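Probable translation factor yciO (Escherichia coli, PDB 1KK9) is of uncertain function but probably binds double-stranded RNA. Local coordinates at residues 57-62 with 151-156; 158-163 with 176-181; 195-200 with 209-214. One frame throughout, in Å; residues are numbered along the deposited sequence.

Contact 1 (57-62 with 151-156)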
# COMPACT_ATOMS: atom_id res chain seq x y z
N CYS A 57 1.49 -5.14 -6.41
CA CYS A 57 1.23 -6.13 -7.45
C CYS A 57 -0.27 -6.23 -7.66
O CYS A 57 -1.06 -5.64 -6.90
CB CYS A 57 1.79 -7.50 -7.05
SG CYS A 57 0.88 -8.37 -5.74
N LYS A 58 -0.67 -6.96 -8.69
CA LYS A 58 -2.07 -7.13 -9.00
C LYS A 58 -2.67 -7.98 -7.88
O LYS A 58 -1.98 -8.81 -7.30
CB LYS A 58 -2.25 -7.82 -10.36
CG LYS A 58 -3.67 -7.67 -10.92
CD LYS A 58 -3.80 -8.03 -12.40
CE LYS A 58 -3.45 -9.48 -12.68
NZ LYS A 58 -1.99 -9.68 -12.59
N ILE A 59 -3.94 -7.74 -7.57
CA ILE A 59 -4.62 -8.45 -6.51
C ILE A 59 -4.70 -9.97 -6.66
O ILE A 59 -4.41 -10.69 -5.71
CB ILE A 59 -6.06 -7.94 -6.33
CG1 ILE A 59 -6.04 -6.57 -5.66
CG2 ILE A 59 -6.87 -8.92 -5.48
CD1 ILE A 59 -7.42 -6.00 -5.37
N GLU A 60 -5.08 -10.45 -7.83
CA GLU A 60 -5.20 -11.89 -8.03
C GLU A 60 -3.95 -12.65 -8.44
O GLU A 60 -4.03 -13.83 -8.76
CB GLU A 60 -6.33 -12.21 -9.01
CG GLU A 60 -6.51 -11.19 -10.10
CD GLU A 60 -7.18 -9.92 -9.59
OE1 GLU A 60 -8.21 -10.05 -8.89
OE2 GLU A 60 -6.67 -8.81 -9.89
N ASP A 61 -2.79 -11.99 -8.45
CA ASP A 61 -1.58 -12.72 -8.81
C ASP A 61 -0.93 -13.36 -7.58
O ASP A 61 -0.27 -12.68 -6.78
CB ASP A 61 -0.58 -11.79 -9.50
CG ASP A 61 0.47 -12.56 -10.27
OD1 ASP A 61 1.26 -13.31 -9.64
OD2 ASP A 61 0.51 -12.42 -11.51
N LYS A 62 -1.12 -14.67 -7.43
CA LYS A 62 -0.56 -15.39 -6.29
C LYS A 62 0.96 -15.34 -6.24
O LYS A 62 1.55 -15.04 -5.20
CB LYS A 62 -1.04 -16.85 -6.29
CG LYS A 62 -0.45 -17.68 -5.16
CD LYS A 62 -1.02 -19.09 -5.11
CE LYS A 62 -0.35 -19.92 -4.03
NZ LYS A 62 1.10 -20.17 -4.32
N LEU A 151 -4.78 1.60 -13.23
CA LEU A 151 -5.05 0.19 -12.94
C LEU A 151 -6.54 -0.10 -12.88
O LEU A 151 -6.99 -1.16 -13.31
CB LEU A 151 -4.39 -0.20 -11.62
CG LEU A 151 -4.36 -1.68 -11.23
CD1 LEU A 151 -3.66 -2.52 -12.30
CD2 LEU A 151 -3.66 -1.82 -9.88
N GLY A 152 -7.32 0.82 -12.33
CA GLY A 152 -8.76 0.61 -12.25
C GLY A 152 -9.25 -0.22 -11.09
O GLY A 152 -10.42 -0.59 -11.03
N GLU A 153 -8.35 -0.54 -10.16
CA GLU A 153 -8.70 -1.32 -8.98
C GLU A 153 -7.58 -1.15 -7.96
O GLU A 153 -6.55 -0.54 -8.26
CB GLU A 153 -8.87 -2.81 -9.32
CG GLU A 153 -7.66 -3.45 -9.98
CD GLU A 153 -7.82 -4.96 -10.13
OE1 GLU A 153 -8.93 -5.42 -10.47
OE2 GLU A 153 -6.82 -5.69 -9.93
N PRO A 154 -7.76 -1.69 -6.74
CA PRO A 154 -6.72 -1.55 -5.72
C PRO A 154 -5.49 -2.36 -6.06
O PRO A 154 -5.55 -3.35 -6.80
CB PRO A 154 -7.40 -2.09 -4.45
CG PRO A 154 -8.85 -1.92 -4.72
CD PRO A 154 -8.96 -2.31 -6.17
N MSE A 155 -4.37 -1.94 -5.51
CA MSE A 155 -3.13 -2.63 -5.72
C MSE A 155 -2.77 -3.32 -4.42
O MSE A 155 -2.82 -2.71 -3.35
CB MSE A 155 -2.05 -1.63 -6.13
CG MSE A 155 -0.68 -2.23 -6.26
SE MSE A 155 0.27 -1.38 -7.71
CE MSE A 155 0.09 0.46 -7.19
N LEU A 156 -2.46 -4.61 -4.51
CA LEU A 156 -2.05 -5.37 -3.35
C LEU A 156 -0.70 -4.78 -2.98
O LEU A 156 0.17 -4.66 -3.84
CB LEU A 156 -1.91 -6.84 -3.70
CG LEU A 156 -1.35 -7.70 -2.56
CD1 LEU A 156 -2.18 -7.50 -1.31
CD2 LEU A 156 -1.34 -9.16 -2.99
O HOH W 1 -4.75 -5.19 -8.59

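Contact 2 (158-163 with 176-181). With SO4 (sulfate ion), chain B.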
# COMPACT_ATOMS: atom_id res chain seq x y z
N THR A 158 2.31 -3.55 0.49
CA THR A 158 2.85 -3.56 1.83
C THR A 158 3.81 -2.39 1.75
O THR A 158 4.25 -2.03 0.65
CB THR A 158 3.70 -4.81 2.16
OG1 THR A 158 4.84 -4.85 1.31
CG2 THR A 158 2.89 -6.09 1.97
N SER A 159 4.13 -1.79 2.88
CA SER A 159 5.09 -0.71 2.87
C SER A 159 6.43 -1.41 2.61
O SER A 159 6.57 -2.61 2.85
CB SER A 159 5.13 -0.02 4.23
OG SER A 159 3.85 0.47 4.59
N LEU A 160 7.40 -0.67 2.09
CA LEU A 160 8.71 -1.25 1.85
C LEU A 160 9.56 -0.91 3.04
O LEU A 160 10.18 0.15 3.11
CB LEU A 160 9.34 -0.70 0.57
CG LEU A 160 10.72 -1.29 0.23
CD1 LEU A 160 10.64 -2.81 0.09
CD2 LEU A 160 11.22 -0.67 -1.06
N MSE A 161 9.59 -1.83 4.00
CA MSE A 161 10.36 -1.64 5.21
C MSE A 161 11.71 -2.34 5.07
O MSE A 161 11.79 -3.47 4.58
CB MSE A 161 9.63 -2.24 6.41
CG MSE A 161 8.13 -2.04 6.41
SE MSE A 161 7.58 -0.47 7.39
CE MSE A 161 8.51 -0.68 9.06
N LEU A 162 12.77 -1.66 5.50
CA LEU A 162 14.09 -2.26 5.49
C LEU A 162 13.91 -3.35 6.54
O LEU A 162 13.61 -3.06 7.68
CB LEU A 162 15.13 -1.23 5.93
CG LEU A 162 14.96 0.10 5.22
CD1 LEU A 162 13.86 0.86 5.90
CD2 LEU A 162 16.25 0.93 5.24
N PRO A 163 14.02 -4.63 6.14
CA PRO A 163 13.86 -5.74 7.09
C PRO A 163 14.27 -5.51 8.54
O PRO A 163 15.32 -4.91 8.85
CB PRO A 163 14.63 -6.86 6.42
CG PRO A 163 14.24 -6.67 4.96
CD PRO A 163 14.29 -5.15 4.78
N LYS A 176 17.30 0.38 -5.21
CA LYS A 176 17.80 -0.29 -6.40
C LYS A 176 18.92 -1.25 -6.06
O LYS A 176 18.95 -2.37 -6.56
CB LYS A 176 18.29 0.74 -7.42
CG LYS A 176 18.51 0.15 -8.82
CD LYS A 176 18.64 1.26 -9.88
CE LYS A 176 20.05 1.82 -9.96
NZ LYS A 176 20.99 0.81 -10.56
N ASP A 177 19.85 -0.82 -5.21
CA ASP A 177 20.97 -1.68 -4.85
C ASP A 177 20.51 -2.91 -4.08
O ASP A 177 21.08 -3.99 -4.21
CB ASP A 177 22.00 -0.93 -3.99
CG ASP A 177 22.65 0.24 -4.73
OD1 ASP A 177 22.70 0.22 -5.98
OD2 ASP A 177 23.12 1.18 -4.04
N ARG A 178 19.47 -2.74 -3.28
CA ARG A 178 18.97 -3.86 -2.49
C ARG A 178 18.02 -4.80 -3.22
O ARG A 178 18.02 -5.99 -2.94
CB ARG A 178 18.30 -3.33 -1.21
CG ARG A 178 17.70 -4.42 -0.31
CD ARG A 178 16.73 -3.82 0.75
NE ARG A 178 15.65 -4.75 1.10
CZ ARG A 178 14.51 -4.40 1.68
NH1 ARG A 178 14.26 -3.13 1.99
NH2 ARG A 178 13.58 -5.32 1.93
N LEU A 179 17.23 -4.29 -4.16
CA LEU A 179 16.24 -5.14 -4.82
C LEU A 179 16.23 -5.21 -6.35
O LEU A 179 15.29 -5.75 -6.93
CB LEU A 179 14.85 -4.73 -4.35
CG LEU A 179 14.59 -4.76 -2.84
CD1 LEU A 179 13.38 -3.93 -2.49
CD2 LEU A 179 14.40 -6.19 -2.40
N GLU A 180 17.26 -4.68 -6.99
CA GLU A 180 17.33 -4.66 -8.44
C GLU A 180 17.05 -6.02 -9.08
O GLU A 180 16.51 -6.10 -10.18
CB GLU A 180 18.72 -4.16 -8.86
CG GLU A 180 18.87 -3.82 -10.33
CD GLU A 180 20.25 -3.24 -10.63
OE1 GLU A 180 21.26 -3.94 -10.37
OE2 GLU A 180 20.32 -2.08 -11.12
N LYS A 181 17.40 -7.10 -8.38
CA LYS A 181 17.17 -8.44 -8.92
C LYS A 181 15.96 -9.14 -8.31
O LYS A 181 15.76 -10.34 -8.53
CB LYS A 181 18.42 -9.31 -8.72
CG LYS A 181 19.68 -8.72 -9.35
CD LYS A 181 20.92 -9.61 -9.14
CE LYS A 181 22.18 -8.91 -9.68
NZ LYS A 181 23.43 -9.70 -9.50
S SO4 B . 2.84 -2.30 6.45
O1 SO4 B . 3.52 -2.85 5.27
O2 SO4 B . 1.58 -3.03 6.69
O3 SO4 B . 3.72 -2.44 7.62
O4 SO4 B . 2.51 -0.87 6.26

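Contact 3 (195-200 with 209-214). With SO4 (sulfate ion), chain B.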
# COMPACT_ATOMS: atom_id res chain seq x y z
N LYS A 195 9.08 7.54 8.00
CA LYS A 195 8.06 7.17 8.96
C LYS A 195 6.89 6.50 8.25
O LYS A 195 6.27 7.09 7.37
CB LYS A 195 7.56 8.40 9.71
CG LYS A 195 6.58 8.07 10.83
CD LYS A 195 7.31 7.70 12.11
CE LYS A 195 7.68 8.95 12.90
NZ LYS A 195 6.45 9.61 13.46
N PRO A 196 6.57 5.26 8.64
CA PRO A 196 5.46 4.53 8.02
C PRO A 196 4.10 5.12 8.41
O PRO A 196 4.02 6.00 9.25
CB PRO A 196 5.66 3.11 8.54
CG PRO A 196 6.17 3.37 9.93
CD PRO A 196 7.17 4.48 9.74
N THR A 197 3.04 4.62 7.78
CA THR A 197 1.71 5.11 8.08
C THR A 197 1.32 4.74 9.51
O THR A 197 1.90 3.85 10.12
CB THR A 197 0.64 4.49 7.15
OG1 THR A 197 0.55 3.08 7.42
CG2 THR A 197 1.00 4.71 5.68
N THR A 198 0.35 5.45 10.05
CA THR A 198 -0.15 5.13 11.38
C THR A 198 -1.19 4.07 11.06
O THR A 198 -1.99 4.23 10.15
CB THR A 198 -0.80 6.36 12.04
OG1 THR A 198 0.24 7.19 12.59
CG2 THR A 198 -1.77 5.95 13.13
N VAL A 199 -1.15 2.96 11.79
CA VAL A 199 -2.09 1.88 11.53
C VAL A 199 -3.16 1.85 12.61
O VAL A 199 -2.86 1.72 13.80
CB VAL A 199 -1.35 0.52 11.45
CG1 VAL A 199 -2.35 -0.61 11.20
CG2 VAL A 199 -0.34 0.56 10.31
N ILE A 200 -4.41 1.98 12.19
CA ILE A 200 -5.54 1.97 13.10
C ILE A 200 -6.43 0.78 12.82
O ILE A 200 -6.90 0.60 11.70
CB ILE A 200 -6.42 3.24 12.95
CG1 ILE A 200 -5.57 4.51 13.14
CG2 ILE A 200 -7.57 3.19 13.95
CD1 ILE A 200 -4.88 4.61 14.48
N VAL A 209 -4.76 1.58 18.14
CA VAL A 209 -3.57 2.09 17.46
C VAL A 209 -2.59 0.94 17.37
O VAL A 209 -1.95 0.56 18.36
CB VAL A 209 -2.90 3.24 18.26
CG1 VAL A 209 -1.58 3.62 17.60
CG2 VAL A 209 -3.82 4.44 18.32
N VAL A 210 -2.48 0.37 16.17
CA VAL A 210 -1.57 -0.75 15.96
C VAL A 210 -0.14 -0.25 15.82
O VAL A 210 0.81 -0.88 16.28
CB VAL A 210 -1.96 -1.52 14.68
CG1 VAL A 210 -0.95 -2.63 14.41
CG2 VAL A 210 -3.35 -2.09 14.84
N ARG A 211 0.01 0.90 15.17
CA ARG A 211 1.32 1.50 14.97
C ARG A 211 1.18 3.00 14.84
O ARG A 211 0.35 3.50 14.09
CB ARG A 211 1.98 0.96 13.69
CG ARG A 211 3.30 1.66 13.34
CD ARG A 211 3.92 1.07 12.07
NE ARG A 211 3.18 1.41 10.85
CZ ARG A 211 3.19 0.67 9.75
NH1 ARG A 211 3.89 -0.46 9.71
NH2 ARG A 211 2.49 1.05 8.69
N GLU A 212 2.01 3.72 15.59
CA GLU A 212 1.97 5.16 15.51
C GLU A 212 2.99 5.60 14.47
O GLU A 212 4.19 5.56 14.72
CB GLU A 212 2.26 5.79 16.87
CG GLU A 212 2.30 7.31 16.84
CD GLU A 212 2.29 7.93 18.24
OE1 GLU A 212 2.68 7.24 19.21
OE2 GLU A 212 1.88 9.11 18.36
N GLY A 213 2.49 5.98 13.30
CA GLY A 213 3.36 6.43 12.23
C GLY A 213 3.23 7.92 12.05
O GLY A 213 3.13 8.67 13.02
N VAL A 214 3.22 8.36 10.80
CA VAL A 214 3.11 9.77 10.47
C VAL A 214 1.75 10.37 10.78
O VAL A 214 1.64 11.57 11.02
CB VAL A 214 3.42 10.03 8.97
CG1 VAL A 214 4.90 10.06 8.75
CG2 VAL A 214 2.79 8.94 8.12
S SO4 B . 2.84 -2.30 6.45
O1 SO4 B . 3.52 -2.85 5.27
O2 SO4 B . 1.58 -3.03 6.69
O3 SO4 B . 3.72 -2.44 7.62
O4 SO4 B . 2.51 -0.87 6.26

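Contact 1 (57-62 with 151-156)
C57 and L156 pair backbone to backbone where the end of strand 52-57 lies against strand 155-159. C57 N donates to L156 O at 2.9 Å, and L156 N answers to C57 O at 3.0 Å, this second bond the more bent at its hydrogen (135°). Both side chains leave on the same face of the sheet, where C57 SG rests 3.6 Å from L156 CD2; a chi1 of 72°, placing SG between the backbone N and the carbonyl carbon, turns the sulfur onto that leucine branch. The selenomethionine M155 lays its CG 3.5 Å from C57 O.

This is an antiparallel hydrogen-bonded pair inside the open twisted alpha/beta sheet of the YrdC-like fold. Past it the two segments diverge, 58-61 folding into a type I turn that leads into helix 62-72. A water bridges the gap at the turn: it accepts from I59 N at 2.9 Å and donates to P154 O at 2.7 Å and to E153 OE2, tying three groups of the two loops together. Beside it I59 passes at a slant over the proline ring, CD1 lying 4.0 Å from P154 CB. The E60 and E153 carboxylates converge from the two segments, OE2 to OE2 at 3.1 Å with planes 49° apart; two acceptors so close might well raise the proton affinity of one of them.

In the next shell, Y93 of helix 87-93 packs on I59, E153 and P154 together. Helix 62-72 covers the paired face, A64 and I68 touching C57 and M65 touching L156. D61 N-caps that helix, its OD1 taking the backbone N of A64, while G152, with positive phi, ends helix 142-151 and starts the run into E153.

Contact 2 (158-163 with 176-181)
R178 NH1 is held by a salt bridge to E169, which lies outside the two segments, and has M161, L162 and L160 of 158-163 close around it. M161 O stands at the guanidinium edge, near its plane, but its 3.6 Å to R178 NH1 amounts to proximity only; L162 CA and L160 CD1 approach the group obliquely, with L160 CD1 4.1 Å from R178 NH1. The flat group is sandwiched. P163 CD lies over one face, although its 2.9 Å to R178 NH2 is too short to be trusted, and L179 CD1 sits 4.3 Å above the plane on the other face, over the centre. R178 gets there by leaving its helix with CG opposite the backbone N (chi1 178°) and running out nearly straight until chi3.

The apolar half of the contact is L160 against L179, which meet end to end, CD1 to CD1 at 3.9 Å. The contact thus joins the end of helix 172-179 to the place where strand 155-159, an inner strand of the open twisted alpha/beta sheet, runs out into its following loop, by van der Waals packing between the segments with E169 supplying the charge. I71 of helix 62-72 backs L179, and L55 of strand 52-57 backs L160.

At the strand end S159 holds a sulfate, probably from the crystallisation liquor, by two bonds: S159 N to sulfate O1 at 2.7 Å, fairly straight (159°), and S159 OG to sulfate O4, whose 2.5 Å is unusually short and doubtful as a length. S159 OG also bonds R137 NH1, and the same anion is held by R72, H78 and R211.

Contact 3 (195-200 with 209-214)
R211 lays its guanidinium flat between P196 and V199: P196 CB sits 3.6 Å above the plane, over its centre, and V199 CG2 presses on the opposite face, 3.3 Å from R211 NH2. The chain runs out with CG anti to the backbone N (chi1 174°) and then bends at chi3 (71°), which turns its NE and NH2 side onto T197. R211 NE meets T197 O at 2.9 Å and R211 NH2 meets T197 OG1 at 3.1 Å, both acceptors nearly in the guanidinium plane; T197 O takes a second bond from NH2, above the carbonyl plane, and T113 also bonds T197 OG1. Held flat, the group points R211 NH1 at sulfate O3 (2.9 Å, 164°), while NH2 reaches sulfate O4.

Farther along, T198 OG1 takes the hydrogen of G213 N at 2.7 Å and is also bonded to G215 O. K195 and V214 run alongside one another, pointing opposite ways, tightly packed.

Strands 198-201 and 208-211 form an antiparallel hairpin at the sheet edge. V199 O accepts from both V210 N (2.8 Å) and R211 N (3.3 Å), so two residues stand opposite the single V199, the mark of a classic beta bulge, with R211 serving the sulfate site.

Overall arrangement
Contacts 1 and 2 share strand 155-159 and follow one another directly along the chain, their centres 19 Å apart: one lies at the start of the strand, the other at the loop leaving it. Contact 3 lies across the same sheet, on the other side of the chain's centre from contact 1, about 23 Å between centres. Contacts 2 and 3, centres 20 Å apart, touch where M161 SE packs 4.2 Å from P196 CB. They also meet at the sulfate, which S159 of contact 2 and R211 of contact 3 hold together with R72 and H78. Contact 1 stands apart from contact 3, nearest atoms about 12 Å.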